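Local coordinates for protein transcriptional regulator ComR (Streptococcus vestibularis F0396, PDB 6HU8) that probably binds DNA as a competence regulator of the RNPP family, joining a helix-turn-helix domain to a tetratricopeptide-type domain in peptide-pheromone signalling, at residues A[53-56]-A[57-61]; A[156-160]-A[161-165]; A[227-230]-A[231-235]. All blocks are in the same frame, centred on the assembly; numbering follows the deposited sequence.

All three contacts are local, each within one helix or at one of its ends. Contact 1 lies in the range of the HTH family, its centre about 28 Å from that of the chain; contacts 2 and 3 share the tetratricopeptide range, with centres about 18 Å apart. Contact 2 sits deepest, its centre about 6 Å from that of the chain, and that of contact 3 about 18 Å; each nevertheless mixes buried and exposed residues. Their chemistry follows position in the helix: contact 1 closes a C-terminal end with a Schellman motif, contact 2 opens an N-terminal end with a capping box, and contact 3 lies inside helix 226-240, an unbroken i to i+4 ladder with aliphatic packing.

Contact 1 (A[53-56]-A[57-61]); sequences SYIA and KRLGK
Tyr54 and Arg58 run side by side, one turn apart on helix 49-59, with the arginine methylene chain laid over one face of the phenol ring. CG of Arg58 stands 3.7 Å from the ring centroid of Tyr54, 22° off the normal, a CH-pi contact. The bend at chi2 (-73°) brings CD of Arg58 to 3.4 Å from Tyr54 OH, and chi3 then directs NE. The polar ends are satisfied by helix 22-26: Tyr54 OH and Arg58 NE both bond to the carbonyl of Leu25, and Arg58 NH2 bonds to that of Val24.

Lys57 N, Arg58 N and Leu59 N bond in turn to the O atoms of Ser53, Tyr54 and Ile55, Arg58 N at 2.9 Å from Tyr54 O. At the helix end Ala56 O accepts from Lys61 N at 3.0 Å, with a weak second bond from Leu59 N, while Gly60 N bonds to Lys57 O at 3.3 Å. Gly60 has positive phi (70°), completing a Schellman motif. The carbonyls of Ala56 and Lys57 are satisfied by the chain that follows, that of Leu59 by Gln18 NE2, and the shared Leu25 carbonyl ties the Tyr54-Arg58 pair to helix 22-26.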
loop_
_atom_site.group_PDB
_atom_site.type_symbol
_atom_site.label_atom_id
_atom_site.label_comp_id
_atom_site.label_asym_id
_atom_site.label_seq_id
_atom_site.Cartn_x
_atom_site.Cartn_y
_atom_site.Cartn_z
ATOM N N SER A 53 -17.404 14.200 0.665
ATOM C CA SER A 53 -17.260 15.354 1.555
ATOM C C SER A 53 -16.666 16.564 0.809
ATOM O O SER A 53 -17.085 17.704 1.003
ATOM C CB SER A 53 -16.383 14.979 2.752
ATOM O OG SER A 53 -16.191 16.093 3.596
ATOM N N TYR A 54 -15.688 16.304 -0.053
ATOM C CA TYR A 54 -15.060 17.371 -0.824
ATOM C C TYR A 54 -16.055 17.947 -1.836
ATOM O O TYR A 54 -16.207 19.171 -1.960
ATOM C CB TYR A 54 -13.792 16.850 -1.525
ATOM C CG TYR A 54 -13.220 17.832 -2.543
ATOM C CD1 TYR A 54 -12.410 18.884 -2.135
ATOM C CD2 TYR A 54 -13.517 17.717 -3.897
ATOM C CE1 TYR A 54 -11.900 19.801 -3.052
ATOM C CE2 TYR A 54 -13.003 18.649 -4.848
ATOM C CZ TYR A 54 -12.213 19.678 -4.392
ATOM O OH TYR A 54 -11.693 20.582 -5.259
ATOM N N ILE A 55 -16.730 17.051 -2.555
ATOM C CA ILE A 55 -17.667 17.429 -3.603
ATOM C C ILE A 55 -18.785 18.275 -3.016
ATOM O O ILE A 55 -19.179 19.302 -3.598
ATOM C CB ILE A 55 -18.259 16.181 -4.318
ATOM C CG1 ILE A 55 -17.186 15.519 -5.200
ATOM C CG2 ILE A 55 -19.487 16.549 -5.150
ATOM C CD1 ILE A 55 -17.610 14.174 -5.791
ATOM N N ALA A 56 -19.280 17.863 -1.850
ATOM C CA ALA A 56 -20.353 18.610 -1.208
ATOM C C ALA A 56 -19.857 19.988 -0.773
ATOM O O ALA A 56 -20.574 20.973 -0.914
ATOM C CB ALA A 56 -20.926 17.828 -0.021
ATOM N N LYS A 57 -18.632 20.067 -0.259
ATOM C CA LYS A 57 -18.085 21.372 0.096
ATOM C C LYS A 57 -17.990 22.293 -1.136
ATOM O O LYS A 57 -18.320 23.468 -1.060
ATOM C CB LYS A 57 -16.713 21.231 0.754
ATOM C CG LYS A 57 -16.212 22.526 1.374
ATOM C CD LYS A 57 -14.763 22.439 1.793
ATOM C CE LYS A 57 -14.287 23.759 2.399
ATOM N NZ LYS A 57 -13.160 23.555 3.364
ATOM N N ARG A 58 -17.558 21.752 -2.271
ATOM C CA ARG A 58 -17.375 22.569 -3.480
ATOM C C ARG A 58 -18.715 23.067 -4.021
ATOM O O ARG A 58 -18.792 24.141 -4.619
ATOM C CB ARG A 58 -16.638 21.771 -4.556
ATOM C CG ARG A 58 -15.201 21.386 -4.213
ATOM C CD ARG A 58 -14.216 22.561 -4.249
ATOM N NE ARG A 58 -14.175 23.211 -5.564
ATOM C CZ ARG A 58 -14.370 24.513 -5.763
ATOM N NH1 ARG A 58 -14.600 25.318 -4.735
ATOM N NH2 ARG A 58 -14.324 25.017 -6.998
ATOM N N LEU A 59 -19.775 22.286 -3.808
ATOM C CA LEU A 59 -21.114 22.654 -4.292
ATOM C C LEU A 59 -21.962 23.394 -3.258
ATOM O O LEU A 59 -23.094 23.757 -3.547
ATOM C CB LEU A 59 -21.872 21.410 -4.756
ATOM C CG LEU A 59 -21.274 20.688 -5.968
ATOM C CD1 LEU A 59 -22.022 19.389 -6.241
ATOM C CD2 LEU A 59 -21.195 21.599 -7.232
ATOM N N GLY A 60 -21.418 23.605 -2.062
ATOM C CA GLY A 60 -22.111 24.352 -1.025
ATOM C C GLY A 60 -23.309 23.593 -0.471
ATOM O O GLY A 60 -24.278 24.198 -0.020
ATOM N N LYS A 61 -23.237 22.265 -0.530
ATOM C CA LYS A 61 -24.312 21.380 -0.069
ATOM C C LYS A 61 -23.876 20.566 1.141
ATOM O O LYS A 61 -22.680 20.482 1.451
ATOM C CB LYS A 61 -24.736 20.437 -1.197
ATOM C CG LYS A 61 -25.251 21.161 -2.418
ATOM C CD LYS A 61 -26.567 21.855 -2.092
ATOM C CE LYS A 61 -27.264 22.367 -3.322
ATOM N NZ LYS A 61 -28.556 22.985 -2.936
#

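Contact 2 (A[156-160]-A[161-165]); sequences KKFST and NDLLV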
loop_
_atom_site.group_PDB
_atom_site.type_symbol
_atom_site.label_atom_id
_atom_site.label_comp_id
_atom_site.label_asym_id
_atom_site.label_seq_id
_atom_site.Cartn_x
_atom_site.Cartn_y
_atom_site.Cartn_z
ATOM N N LYS A 156 1.142 14.318 3.745
ATOM C CA LYS A 156 2.185 14.224 4.758
ATOM C C LYS A 156 1.913 13.040 5.680
ATOM O O LYS A 156 2.840 12.423 6.202
ATOM C CB LYS A 156 2.282 15.528 5.560
ATOM C CG LYS A 156 2.994 16.656 4.806
ATOM C CD LYS A 156 3.407 17.798 5.732
ATOM C CE LYS A 156 4.097 18.930 4.960
ATOM N NZ LYS A 156 3.147 19.725 4.116
ATOM N N LYS A 157 0.635 12.720 5.862
ATOM C CA LYS A 157 0.234 11.611 6.713
ATOM C C LYS A 157 -0.473 10.554 5.861
ATOM O O LYS A 157 -1.445 10.852 5.172
ATOM C CB LYS A 157 -0.668 12.111 7.845
ATOM C CG LYS A 157 -1.033 11.060 8.879
ATOM C CD LYS A 157 -1.936 11.645 9.966
ATOM C CE LYS A 157 -2.172 10.657 11.103
ATOM N NZ LYS A 157 -3.227 11.133 12.057
ATOM N N PHE A 158 0.033 9.326 5.901
ATOM C CA PHE A 158 -0.472 8.231 5.063
ATOM C C PHE A 158 -1.437 7.339 5.833
ATOM O O PHE A 158 -1.157 6.980 6.966
ATOM C CB PHE A 158 0.684 7.352 4.548
ATOM C CG PHE A 158 1.648 8.055 3.624
ATOM C CD1 PHE A 158 1.199 8.975 2.696
ATOM C CD2 PHE A 158 3.006 7.778 3.689
ATOM C CE1 PHE A 158 2.083 9.616 1.847
ATOM C CE2 PHE A 158 3.903 8.411 2.837
ATOM C CZ PHE A 158 3.435 9.332 1.913
ATOM N N SER A 159 -2.546 6.969 5.200
ATOM C CA SER A 159 -3.456 5.964 5.726
ATOM C C SER A 159 -3.008 4.577 5.288
ATOM O O SER A 159 -2.073 4.436 4.498
ATOM C CB SER A 159 -4.879 6.212 5.225
ATOM O OG SER A 159 -4.919 6.115 3.798
ATOM N N THR A 160 -3.716 3.556 5.752
ATOM C CA THR A 160 -3.421 2.198 5.318
ATOM C C THR A 160 -3.623 2.082 3.817
ATOM O O THR A 160 -2.741 1.558 3.127
ATOM C CB THR A 160 -4.279 1.152 6.048
ATOM O OG1 THR A 160 -4.083 1.288 7.454
ATOM C CG2 THR A 160 -3.860 -0.254 5.636
ATOM N N ASN A 161 -4.742 2.594 3.290
ATOM C CA ASN A 161 -4.933 2.576 1.838
ATOM C C ASN A 161 -3.803 3.313 1.115
ATOM O O ASN A 161 -3.326 2.849 0.072
ATOM C CB ASN A 161 -6.285 3.194 1.413
ATOM C CG ASN A 161 -7.466 2.326 1.779
ATOM O OD1 ASN A 161 -7.316 1.139 2.081
ATOM N ND2 ASN A 161 -8.656 2.912 1.747
ATOM N N ASP A 162 -3.387 4.461 1.649
ATOM C CA ASP A 162 -2.260 5.204 1.058
ATOM C C ASP A 162 -0.996 4.339 0.994
ATOM O O ASP A 162 -0.286 4.311 -0.026
ATOM C CB ASP A 162 -1.940 6.469 1.861
ATOM C CG ASP A 162 -3.035 7.510 1.791
ATOM O OD1 ASP A 162 -3.843 7.478 0.835
ATOM O OD2 ASP A 162 -3.070 8.369 2.702
ATOM N N LEU A 163 -0.717 3.646 2.100
ATOM C CA LEU A 163 0.454 2.773 2.194
ATOM C C LEU A 163 0.389 1.666 1.164
ATOM O O LEU A 163 1.419 1.251 0.634
ATOM C CB LEU A 163 0.581 2.172 3.595
ATOM C CG LEU A 163 0.975 3.157 4.697
ATOM C CD1 LEU A 163 1.144 2.407 5.992
ATOM C CD2 LEU A 163 2.251 3.907 4.354
ATOM N N LEU A 164 -0.816 1.199 0.854
ATOM C CA LEU A 164 -0.947 0.135 -0.130
ATOM C C LEU A 164 -0.782 0.675 -1.561
ATOM O O LEU A 164 -0.221 -0.004 -2.414
ATOM C CB LEU A 164 -2.282 -0.591 0.047
ATOM C CG LEU A 164 -2.326 -1.397 1.357
ATOM C CD1 LEU A 164 -3.699 -1.997 1.605
ATOM C CD2 LEU A 164 -1.280 -2.484 1.369
ATOM N N VAL A 165 -1.277 1.880 -1.829
ATOM C CA VAL A 165 -1.000 2.518 -3.116
ATOM C C VAL A 165 0.518 2.649 -3.277
ATOM O O VAL A 165 1.088 2.391 -4.346
ATOM C CB VAL A 165 -1.668 3.910 -3.222
ATOM C CG1 VAL A 165 -1.182 4.640 -4.465
ATOM C CG2 VAL A 165 -3.207 3.786 -3.207
#
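Two torsions set up the exchange between Ser159 and Asp162: chi1 of 62° puts the serine OG between its own backbone N and carbonyl carbon, and chi1 of -67° in Asp162 keeps CG beside its own backbone N and turns the carboxylate back toward the serine. The result is a reciprocal pair of bonds. Ser159 OG accepts from Asp162 N at 3.1 Å, and Asp162 OD2 accepts from Ser159 N at 2.9 Å. The second bond is almost straight (N-H...O 174°), yet its donor comes from above the carboxylate plane. With Ser159 at the N-cap of helix 160-173, these bonds define a capping box.

Behind the cap, the backbone takes up its helical pattern: Leu163 N bonds to Ser159 O at 2.9 Å, and Leu164 N bonds to Thr160 O. Phe158, which precedes the cap, packs its CB on Leu163 CD2 at 3.8 Å and on the methylene CB of Asp162 at 3.9 Å, and its ring plane is nearly perpendicular to that of the carboxylate. Val152 of helix 139-152 touches both Phe158 and Asp162, while Leu163 reaches Tyr202 and Leu206 of helix 200-219.

Outside the box, Asp162 OD1 forms a salt bridge with Lys155, and Asn161 bonds through OD1 to Lys82 and through ND2 to Glu119. The chemistry implies that the amides of Ser159 and Asp162, at a helix start, are satisfied by side chains rather than by a preceding turn. The aspartate's negative charge also lies where the helix dipole and Lys155 would both be expected to favour it.

Contact 3 (A[227-230]-A[231-235]); sequences LTVI and DKLLA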
loop_
_atom_site.group_PDB
_atom_site.type_symbol
_atom_site.label_atom_id
_atom_site.label_comp_id
_atom_site.label_asym_id
_atom_site.label_seq_id
_atom_site.Cartn_x
_atom_site.Cartn_y
_atom_site.Cartn_z
ATOM N N LEU A 227 20.417 2.711 6.453
ATOM C CA LEU A 227 20.330 2.233 7.832
ATOM C C LEU A 227 19.185 2.924 8.562
ATOM O O LEU A 227 18.684 2.419 9.560
ATOM C CB LEU A 227 21.651 2.450 8.571
ATOM C CG LEU A 227 22.847 1.667 8.030
ATOM C CD1 LEU A 227 24.111 2.001 8.824
ATOM C CD2 LEU A 227 22.561 0.171 8.071
ATOM N N THR A 228 18.759 4.075 8.060
ATOM C CA THR A 228 17.585 4.733 8.624
ATOM C C THR A 228 16.335 3.910 8.287
ATOM O O THR A 228 15.413 3.784 9.107
ATOM C CB THR A 228 17.447 6.178 8.125
ATOM O OG1 THR A 228 18.568 6.932 8.596
ATOM C CG2 THR A 228 16.188 6.815 8.675
ATOM N N VAL A 229 16.326 3.315 7.098
ATOM C CA VAL A 229 15.250 2.397 6.743
ATOM C C VAL A 229 15.297 1.145 7.617
ATOM O O VAL A 229 14.259 0.675 8.089
ATOM C CB VAL A 229 15.303 1.989 5.265
ATOM C CG1 VAL A 229 14.205 0.991 4.954
ATOM C CG2 VAL A 229 15.182 3.217 4.368
ATOM N N ILE A 230 16.488 0.600 7.844
ATOM C CA ILE A 230 16.612 -0.564 8.735
ATOM C C ILE A 230 16.071 -0.229 10.116
ATOM O O ILE A 230 15.352 -1.020 10.728
ATOM C CB ILE A 230 18.084 -1.048 8.863
ATOM C CG1 ILE A 230 18.625 -1.489 7.492
ATOM C CG2 ILE A 230 18.208 -2.162 9.926
ATOM C CD1 ILE A 230 17.874 -2.682 6.896
ATOM N N ASP A 231 16.422 0.960 10.598
ATOM C CA ASP A 231 16.020 1.410 11.927
ATOM C C ASP A 231 14.495 1.502 12.065
ATOM O O ASP A 231 13.911 1.145 13.104
ATOM C CB ASP A 231 16.670 2.763 12.223
ATOM C CG ASP A 231 18.131 2.627 12.637
ATOM O OD1 ASP A 231 18.505 1.559 13.152
ATOM O OD2 ASP A 231 18.905 3.585 12.448
ATOM N N LYS A 232 13.850 1.976 11.008
ATOM C CA LYS A 232 12.403 2.125 11.037
ATOM C C LYS A 232 11.756 0.748 11.043
ATOM O O LYS A 232 10.804 0.498 11.795
ATOM C CB LYS A 232 11.908 2.949 9.848
ATOM C CG LYS A 232 10.445 3.416 9.995
ATOM C CD LYS A 232 10.351 4.674 10.835
ATOM C CE LYS A 232 8.918 5.225 10.891
ATOM N NZ LYS A 232 8.926 6.709 10.817
ATOM N N LEU A 233 12.288 -0.152 10.213
ATOM C CA LEU A 233 11.797 -1.528 10.171
ATOM C C LEU A 233 11.830 -2.192 11.553
ATOM O O LEU A 233 10.861 -2.844 11.966
ATOM C CB LEU A 233 12.620 -2.352 9.183
ATOM C CG LEU A 233 12.293 -2.166 7.713
ATOM C CD1 LEU A 233 13.520 -2.580 6.932
ATOM C CD2 LEU A 233 11.092 -3.022 7.345
ATOM N N LEU A 234 12.942 -2.014 12.264
ATOM C CA LEU A 234 13.095 -2.584 13.593
ATOM C C LEU A 234 12.154 -1.888 14.580
ATOM O O LEU A 234 11.604 -2.526 15.486
ATOM C CB LEU A 234 14.556 -2.482 14.064
ATOM C CG LEU A 234 15.589 -3.327 13.310
ATOM C CD1 LEU A 234 16.974 -3.177 13.919
ATOM C CD2 LEU A 234 15.186 -4.790 13.297
ATOM N N ALA A 235 11.962 -0.583 14.406
ATOM C CA ALA A 235 11.014 0.161 15.253
ATOM C C ALA A 235 9.577 -0.326 15.081
ATOM O O ALA A 235 8.826 -0.421 16.062
ATOM C CB ALA A 235 11.090 1.650 14.962
#
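Leu227 and Asp231 make the shortest of four successive backbone bonds that bridge the two segments of helix 226-240, with Asp231 N at 2.9 Å from Leu227 O. Lys232 N follows onto Thr228 O at 3.1 Å, then Leu233 N onto Val229 O and Leu234 N onto Ile230 O. The Leu233 bond is the straightest at the hydrogen, with an N-H...O angle of 168°. Each is an i to i+4 pair, and the bond from Ala235 N to Asp231 O carries the pattern on without a break.

The carboxylate of Asp231 folds back along the preceding turn. Chi1 of -79° leaves CG beside its own backbone N and brings OD2 to 3.1 Å from Leu227 O; both atoms are acceptors, so this approach is not a bond. Lys232 is directed elsewhere: its chain bends at chi2 and chi4, and NZ bonds to the carbonyls of Leu192 and Gln194, tying this helix to the C-terminal end of helix 181-192 and the chain just after it.

Further out, the aliphatic groups approach one another through their methyls, without tight contact. Val229 and Leu233 lie side by side and point the same way, with Val229 CG1 at 4.1 Å from Leu233 CD1. That leucine methyl is also 4.4 Å from Ile230 CD1, and Ile230 CG2 lies 4.3 Å from Leu234 CD1. These residues serve two neighbours: Val229 and Leu233 touch Ile213, Phe207 and Leu210 of helix 200-219, whereas Ile230 and Leu234 touch Glu253, Val249 and Tyr250 of helix 246-261. A helix packed between its sequence neighbours in this way fits the all-helical, tetratricopeptide-type domain of an RNPP-family regulator.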